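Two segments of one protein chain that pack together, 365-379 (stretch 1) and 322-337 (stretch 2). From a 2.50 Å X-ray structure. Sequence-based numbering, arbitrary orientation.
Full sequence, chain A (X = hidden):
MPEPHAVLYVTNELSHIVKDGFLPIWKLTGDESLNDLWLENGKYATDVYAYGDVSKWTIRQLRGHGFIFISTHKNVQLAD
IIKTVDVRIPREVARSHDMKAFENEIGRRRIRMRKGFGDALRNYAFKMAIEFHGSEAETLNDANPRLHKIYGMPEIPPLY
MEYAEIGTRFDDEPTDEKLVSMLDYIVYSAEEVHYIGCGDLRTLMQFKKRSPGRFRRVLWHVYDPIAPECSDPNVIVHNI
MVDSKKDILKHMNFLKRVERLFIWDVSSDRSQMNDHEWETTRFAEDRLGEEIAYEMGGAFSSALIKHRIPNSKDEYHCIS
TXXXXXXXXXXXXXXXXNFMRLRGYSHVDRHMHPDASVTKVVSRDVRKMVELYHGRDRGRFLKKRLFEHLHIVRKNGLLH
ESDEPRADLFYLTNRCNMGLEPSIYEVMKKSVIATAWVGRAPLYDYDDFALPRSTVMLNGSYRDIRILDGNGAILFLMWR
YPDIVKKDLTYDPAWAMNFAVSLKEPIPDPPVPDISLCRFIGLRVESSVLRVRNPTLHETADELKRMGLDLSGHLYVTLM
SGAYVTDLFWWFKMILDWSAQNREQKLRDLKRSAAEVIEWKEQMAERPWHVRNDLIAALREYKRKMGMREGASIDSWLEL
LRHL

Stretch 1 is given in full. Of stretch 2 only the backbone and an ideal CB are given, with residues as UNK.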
# COMPACT_ATOMS: atom_id res chain seq x y z
N ASP A 365 -33.21 -16.64 -0.49
CA ASP A 365 -32.11 -15.84 -1.01
C ASP A 365 -30.97 -15.79 -0.01
O ASP A 365 -29.79 -15.59 -0.36
CB ASP A 365 -32.60 -14.43 -1.34
CG ASP A 365 -33.65 -14.41 -2.42
OD1 ASP A 365 -33.34 -14.81 -3.57
OD2 ASP A 365 -34.79 -14.01 -2.12
N VAL A 366 -31.34 -15.97 1.25
CA VAL A 366 -30.40 -16.06 2.34
C VAL A 366 -29.88 -17.51 2.44
O VAL A 366 -28.84 -17.78 3.04
CB VAL A 366 -31.06 -15.49 3.63
CG1 VAL A 366 -30.98 -16.44 4.80
CG2 VAL A 366 -30.46 -14.11 3.98
N ARG A 367 -30.59 -18.42 1.80
CA ARG A 367 -30.19 -19.82 1.68
C ARG A 367 -29.13 -19.97 0.59
O ARG A 367 -28.17 -20.72 0.75
CB ARG A 367 -31.42 -20.68 1.37
CG ARG A 367 -31.32 -22.15 1.75
CD ARG A 367 -32.58 -22.59 2.50
NE ARG A 367 -32.54 -22.11 3.88
CZ ARG A 367 -33.57 -22.14 4.73
NH1 ARG A 367 -34.76 -22.62 4.36
NH2 ARG A 367 -33.40 -21.68 5.97
N LYS A 368 -29.32 -19.23 -0.51
CA LYS A 368 -28.35 -19.19 -1.61
C LYS A 368 -26.99 -18.68 -1.16
O LYS A 368 -25.96 -19.22 -1.56
CB LYS A 368 -28.85 -18.33 -2.77
CG LYS A 368 -29.15 -19.09 -4.06
CD LYS A 368 -27.89 -19.45 -4.86
CE LYS A 368 -28.19 -20.53 -5.90
NZ LYS A 368 -26.99 -20.91 -6.70
N MET A 369 -26.99 -17.64 -0.33
CA MET A 369 -25.73 -17.03 0.09
C MET A 369 -24.79 -18.08 0.68
O MET A 369 -23.64 -18.20 0.25
CB MET A 369 -25.98 -15.88 1.08
CG MET A 369 -26.47 -14.61 0.43
SD MET A 369 -26.13 -13.14 1.42
CE MET A 369 -27.38 -13.26 2.68
N VAL A 370 -25.30 -18.85 1.65
CA VAL A 370 -24.57 -19.96 2.26
C VAL A 370 -24.01 -20.88 1.17
O VAL A 370 -22.81 -21.14 1.12
CB VAL A 370 -25.49 -20.77 3.20
CG1 VAL A 370 -24.79 -22.07 3.67
CG2 VAL A 370 -25.94 -19.92 4.39
N GLU A 371 -24.87 -21.33 0.27
CA GLU A 371 -24.49 -22.25 -0.81
C GLU A 371 -23.45 -21.68 -1.76
O GLU A 371 -22.67 -22.42 -2.35
CB GLU A 371 -25.72 -22.68 -1.60
CG GLU A 371 -26.77 -23.33 -0.74
CD GLU A 371 -28.16 -23.23 -1.33
OE1 GLU A 371 -28.29 -22.96 -2.55
OE2 GLU A 371 -29.13 -23.42 -0.56
N LEU A 372 -23.45 -20.36 -1.91
CA LEU A 372 -22.51 -19.69 -2.81
C LEU A 372 -21.16 -19.38 -2.17
O LEU A 372 -20.14 -19.46 -2.84
CB LEU A 372 -23.12 -18.39 -3.38
CG LEU A 372 -24.20 -18.45 -4.47
CD1 LEU A 372 -24.72 -17.05 -4.77
CD2 LEU A 372 -23.67 -19.10 -5.73
N TYR A 373 -21.15 -19.04 -0.88
CA TYR A 373 -19.93 -18.51 -0.26
C TYR A 373 -19.30 -19.33 0.87
O TYR A 373 -18.10 -19.24 1.09
CB TYR A 373 -20.15 -17.04 0.17
CG TYR A 373 -20.69 -16.17 -0.94
CD1 TYR A 373 -19.95 -15.92 -2.10
CD2 TYR A 373 -21.96 -15.60 -0.84
CE1 TYR A 373 -20.46 -15.13 -3.13
CE2 TYR A 373 -22.47 -14.81 -1.86
CZ TYR A 373 -21.72 -14.58 -3.00
OH TYR A 373 -22.26 -13.79 -4.01
N HIS A 374 -20.09 -20.14 1.57
CA HIS A 374 -19.56 -20.99 2.64
C HIS A 374 -18.73 -22.18 2.13
O HIS A 374 -18.76 -22.54 0.95
CB HIS A 374 -20.69 -21.48 3.55
CG HIS A 374 -21.23 -20.43 4.48
ND1 HIS A 374 -21.89 -20.75 5.65
CD2 HIS A 374 -21.21 -19.08 4.42
CE1 HIS A 374 -22.26 -19.64 6.26
NE2 HIS A 374 -21.86 -18.61 5.53
N GLY A 375 -17.98 -22.80 3.05
CA GLY A 375 -17.13 -23.93 2.72
C GLY A 375 -15.81 -23.84 3.47
O GLY A 375 -15.22 -22.77 3.55
N ARG A 376 -15.35 -24.97 4.00
CA ARG A 376 -14.11 -25.01 4.76
C ARG A 376 -12.89 -24.67 3.89
O ARG A 376 -11.81 -24.42 4.42
CB ARG A 376 -13.93 -26.36 5.47
CG ARG A 376 -13.36 -26.27 6.89
CD ARG A 376 -11.85 -26.10 6.92
NE ARG A 376 -11.40 -25.24 8.03
CZ ARG A 376 -11.35 -23.91 7.99
NH1 ARG A 376 -11.73 -23.24 6.91
NH2 ARG A 376 -10.93 -23.23 9.05
N ASP A 377 -13.07 -24.64 2.58
CA ASP A 377 -12.02 -24.17 1.67
C ASP A 377 -12.26 -22.75 1.13
O ASP A 377 -11.59 -22.33 0.20
CB ASP A 377 -11.79 -25.15 0.52
CG ASP A 377 -13.09 -25.73 -0.05
OD1 ASP A 377 -13.04 -26.86 -0.58
OD2 ASP A 377 -14.14 -25.06 0.03
N ARG A 378 -13.22 -22.04 1.71
CA ARG A 378 -13.50 -20.65 1.31
C ARG A 378 -13.35 -19.69 2.47
O ARG A 378 -13.31 -20.09 3.62
CB ARG A 378 -14.90 -20.52 0.68
CG ARG A 378 -15.11 -21.35 -0.60
CD ARG A 378 -16.46 -21.08 -1.29
NE ARG A 378 -16.69 -19.64 -1.54
CZ ARG A 378 -16.33 -18.99 -2.65
NH1 ARG A 378 -15.73 -19.61 -3.65
NH2 ARG A 378 -16.58 -17.69 -2.75
N GLY A 379 -13.25 -18.41 2.15
CA GLY A 379 -13.34 -17.39 3.19
C GLY A 379 -12.28 -16.31 3.22
O GLY A 379 -12.55 -15.23 3.74
N UNK A 322 -26.74 -5.13 7.84
CA UNK A 322 -26.41 -6.12 6.83
C UNK A 322 -26.54 -7.53 7.38
O UNK A 322 -26.46 -7.74 8.59
CB UNK A 322 -24.99 -5.89 6.30
N UNK A 323 -26.76 -8.49 6.49
CA UNK A 323 -26.57 -9.90 6.78
C UNK A 323 -25.54 -10.43 5.80
O UNK A 323 -25.65 -10.23 4.58
CB UNK A 323 -27.88 -10.68 6.69
N UNK A 324 -24.50 -11.09 6.31
CA UNK A 324 -23.52 -11.66 5.40
C UNK A 324 -23.01 -13.04 5.75
O UNK A 324 -23.15 -13.49 6.88
CB UNK A 324 -22.32 -10.71 5.31
N UNK A 325 -22.41 -13.71 4.75
CA UNK A 325 -21.86 -15.05 4.95
C UNK A 325 -20.64 -15.01 5.87
O UNK A 325 -20.04 -13.96 6.06
CB UNK A 325 -21.49 -15.68 3.61
N UNK A 326 -20.31 -16.16 6.44
CA UNK A 326 -19.24 -16.28 7.42
C UNK A 326 -18.02 -16.98 6.83
O UNK A 326 -18.13 -18.12 6.38
CB UNK A 326 -19.74 -17.04 8.65
N UNK A 327 -16.87 -16.29 6.82
CA UNK A 327 -15.62 -16.91 6.39
C UNK A 327 -15.27 -18.09 7.29
O UNK A 327 -15.43 -17.99 8.51
CB UNK A 327 -14.48 -15.89 6.39
N UNK A 328 -14.82 -19.19 6.69
CA UNK A 328 -14.39 -20.37 7.43
C UNK A 328 -15.51 -21.27 7.94
O UNK A 328 -15.25 -22.25 8.64
CB UNK A 328 -13.54 -19.92 8.62
N UNK A 329 -16.74 -20.94 7.58
CA UNK A 329 -17.90 -21.72 7.99
C UNK A 329 -18.13 -22.88 7.02
O UNK A 329 -17.77 -22.80 5.85
CB UNK A 329 -19.14 -20.83 8.07
N UNK A 330 -18.72 -23.96 7.53
CA UNK A 330 -18.99 -25.16 6.74
C UNK A 330 -20.04 -24.94 5.66
O UNK A 330 -20.91 -24.08 5.81
CB UNK A 330 -19.44 -26.30 7.66
N UNK A 331 -19.94 -25.71 4.58
CA UNK A 331 -20.85 -25.62 3.43
C UNK A 331 -22.32 -25.79 3.80
O UNK A 331 -23.19 -25.18 3.19
CB UNK A 331 -20.47 -26.68 2.39
N UNK A 332 -22.59 -26.63 4.81
CA UNK A 332 -23.95 -26.91 5.27
C UNK A 332 -24.42 -26.01 6.42
O UNK A 332 -25.57 -26.11 6.86
CB UNK A 332 -24.04 -28.37 5.71
N UNK A 333 -23.53 -25.15 6.90
CA UNK A 333 -23.81 -24.26 8.03
C UNK A 333 -24.73 -23.10 7.61
O UNK A 333 -24.28 -22.10 7.03
CB UNK A 333 -22.50 -23.71 8.61
N UNK A 334 -26.02 -23.24 7.90
CA UNK A 334 -27.00 -22.21 7.53
C UNK A 334 -27.16 -21.13 8.57
O UNK A 334 -28.22 -20.96 9.18
CB UNK A 334 -28.36 -22.85 7.27
N UNK A 335 -26.07 -20.39 8.74
CA UNK A 335 -25.96 -19.34 9.73
C UNK A 335 -25.17 -18.20 9.12
O UNK A 335 -24.15 -18.41 8.45
CB UNK A 335 -25.30 -19.85 11.01
N UNK A 336 -25.67 -16.98 9.32
CA UNK A 336 -24.99 -15.79 8.84
C UNK A 336 -24.63 -14.94 10.04
O UNK A 336 -24.82 -15.37 11.18
CB UNK A 336 -25.85 -15.01 7.85
N UNK A 337 -24.10 -13.75 9.78
CA UNK A 337 -23.86 -12.77 10.83
C UNK A 337 -24.64 -11.50 10.53
O UNK A 337 -24.75 -11.08 9.38
CB UNK A 337 -22.37 -12.47 10.96

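Position 322 begins a strand beyond the reach of stretch 1, which therefore sets no preference; it is Tyr 322. At 323 the CA-to-CB bond points toward the helix, and the ideal CB lies 4.8 Å from Met 369 CE. A branched aliphatic or a methionine would suit this apolar surface. The residue is Leu 323, whose CD1 comes within 4.4 Å of Val 366 CG2. Position 324 points away and is left free by stretch 1; it is Phe 324, whose backbone pairs with 337.

At 325 the CB again points toward the helix, 3.5 Å from His 374 CD2 and 3.9 Å from Tyr 373 CB, so a compact apolar side chain is expected. A phi of -68° also admits proline, and Pro 325 is found. Its CG packs 3.6 Å from Tyr 373 CD2.

The CB at 326 runs sideways, 4.1 Å from His 374 NE2, and many side chains could pass the imidazole. Gln 326 turns its amide to its own stretch, where its NE2 donates to the backbone O of 335 (3.0 Å).

Positions 326 to 329 form a type II turn. Its second residue, 327, has phi/psi of -61/137, compatible with proline among others, and a CB close to Gly 379 O. Pro 327 places its CB 3.5 Å from that oxygen. Position 328 has a positive phi of 79°, which favours glycine, and Gly 328 occupies it; its O lies over one face of the Arg 376 guanidinium.

The ideal CB of 329 is 3.7 Å from His 374 ND1, so a small side chain can rest against the imidazole. Ala 329 does so, its CB 4.0 Å from the His 374 ring centroid in a CH-pi contact over the face. Its O accepts a 2.8 Å hydrogen bond from Gly 375 N.

Position 330 points away, leaving room for polar groups; it is Asp 330. At 331 the CB passes sideways, 4.3 Å from Gly 375 CA, where a small residue fits easily, and Ala 331 is present. A water accepts from both Ala 331 N and Arg 376 N. Position 332 points away and is Asp 332.

The CB of 333 is 4.2 Å from His 374 ND1 but runs sideways, so a long chain could leave the interface; Met 333 does.

At 334 the sideways CB is 4.8 Å from Val 370 CG2, with Arg 367 and Glu 371 farther along. A long or aromatic side chain, ideally with a donor, would exploit this. Tyr 334 lays a ring face against Val 370 CG1 (4.0 Å from the ring centroid), and its OH donates to Glu 371 OE2 (3.3 Å).

Position 335 points away and is Glu 335. At 336 the CB is sideways, but a longer aliphatic could reach the helix: Leu 336 places CD1 3.7 Å from Val 366 CG2 and 3.8 Å from Met 369 CE. Position 337, out of reach, is Arg 337.

Stretch 2 322-337: YLFPQPGADADMYELR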
# COMPACT_ATOMS: atom_id res chain seq x y z
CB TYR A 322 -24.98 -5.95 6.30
CG TYR A 322 -24.62 -4.61 5.70
CD1 TYR A 322 -23.56 -3.87 6.21
CD2 TYR A 322 -25.31 -4.09 4.60
CE1 TYR A 322 -23.21 -2.64 5.65
CE2 TYR A 322 -24.97 -2.87 4.04
CZ TYR A 322 -23.92 -2.15 4.57
OH TYR A 322 -23.57 -0.94 4.02
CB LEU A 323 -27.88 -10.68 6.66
CG LEU A 323 -29.08 -10.27 7.52
CD1 LEU A 323 -30.36 -10.98 7.04
CD2 LEU A 323 -28.86 -10.52 9.00
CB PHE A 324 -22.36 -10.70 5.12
CG PHE A 324 -21.97 -9.83 6.27
CD1 PHE A 324 -21.65 -10.38 7.50
CD2 PHE A 324 -21.89 -8.45 6.10
CE1 PHE A 324 -21.27 -9.57 8.57
CE2 PHE A 324 -21.50 -7.62 7.15
CZ PHE A 324 -21.19 -8.18 8.38
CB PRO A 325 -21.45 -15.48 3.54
CG PRO A 325 -22.13 -14.53 2.60
CD PRO A 325 -22.23 -13.25 3.36
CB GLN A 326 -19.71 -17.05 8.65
CG GLN A 326 -20.99 -16.51 9.26
CD GLN A 326 -21.23 -17.06 10.64
OE1 GLN A 326 -20.44 -16.83 11.55
NE2 GLN A 326 -22.31 -17.81 10.80
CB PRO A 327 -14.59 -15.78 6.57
CG PRO A 327 -15.36 -14.54 6.68
CD PRO A 327 -16.69 -14.89 7.23
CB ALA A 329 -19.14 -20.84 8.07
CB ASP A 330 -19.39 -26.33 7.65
CG ASP A 330 -18.19 -27.10 8.18
OD1 ASP A 330 -17.14 -26.47 8.42
OD2 ASP A 330 -18.30 -28.34 8.35
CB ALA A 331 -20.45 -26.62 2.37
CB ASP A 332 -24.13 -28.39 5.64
CG ASP A 332 -23.06 -28.92 6.60
OD1 ASP A 332 -22.26 -28.16 7.16
OD2 ASP A 332 -23.01 -30.14 6.82
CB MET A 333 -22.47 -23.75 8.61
CG MET A 333 -22.55 -22.63 9.65
SD MET A 333 -23.30 -23.06 11.23
CE MET A 333 -22.59 -24.68 11.59
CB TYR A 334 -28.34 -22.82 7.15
CG TYR A 334 -28.29 -23.44 5.78
CD1 TYR A 334 -28.13 -24.82 5.63
CD2 TYR A 334 -28.38 -22.65 4.64
CE1 TYR A 334 -28.07 -25.40 4.38
CE2 TYR A 334 -28.31 -23.21 3.38
CZ TYR A 334 -28.17 -24.59 3.26
OH TYR A 334 -28.12 -25.16 2.02
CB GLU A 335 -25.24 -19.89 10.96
CG GLU A 335 -25.11 -18.95 12.11
CD GLU A 335 -24.43 -19.62 13.29
OE1 GLU A 335 -25.07 -20.48 13.92
OE2 GLU A 335 -23.25 -19.28 13.57
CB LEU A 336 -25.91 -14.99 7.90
CG LEU A 336 -26.52 -15.74 6.72
CD1 LEU A 336 -27.59 -14.89 6.12
CD2 LEU A 336 -25.49 -16.13 5.66
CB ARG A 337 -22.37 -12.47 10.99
CG ARG A 337 -21.57 -13.61 11.59
CD ARG A 337 -22.00 -13.90 13.02
NE ARG A 337 -21.54 -15.21 13.46
CZ ARG A 337 -21.81 -15.75 14.65
NH1 ARG A 337 -22.50 -15.07 15.56
NH2 ARG A 337 -21.36 -16.96 14.94
O HOH W 1 -17.51 -27.36 4.59
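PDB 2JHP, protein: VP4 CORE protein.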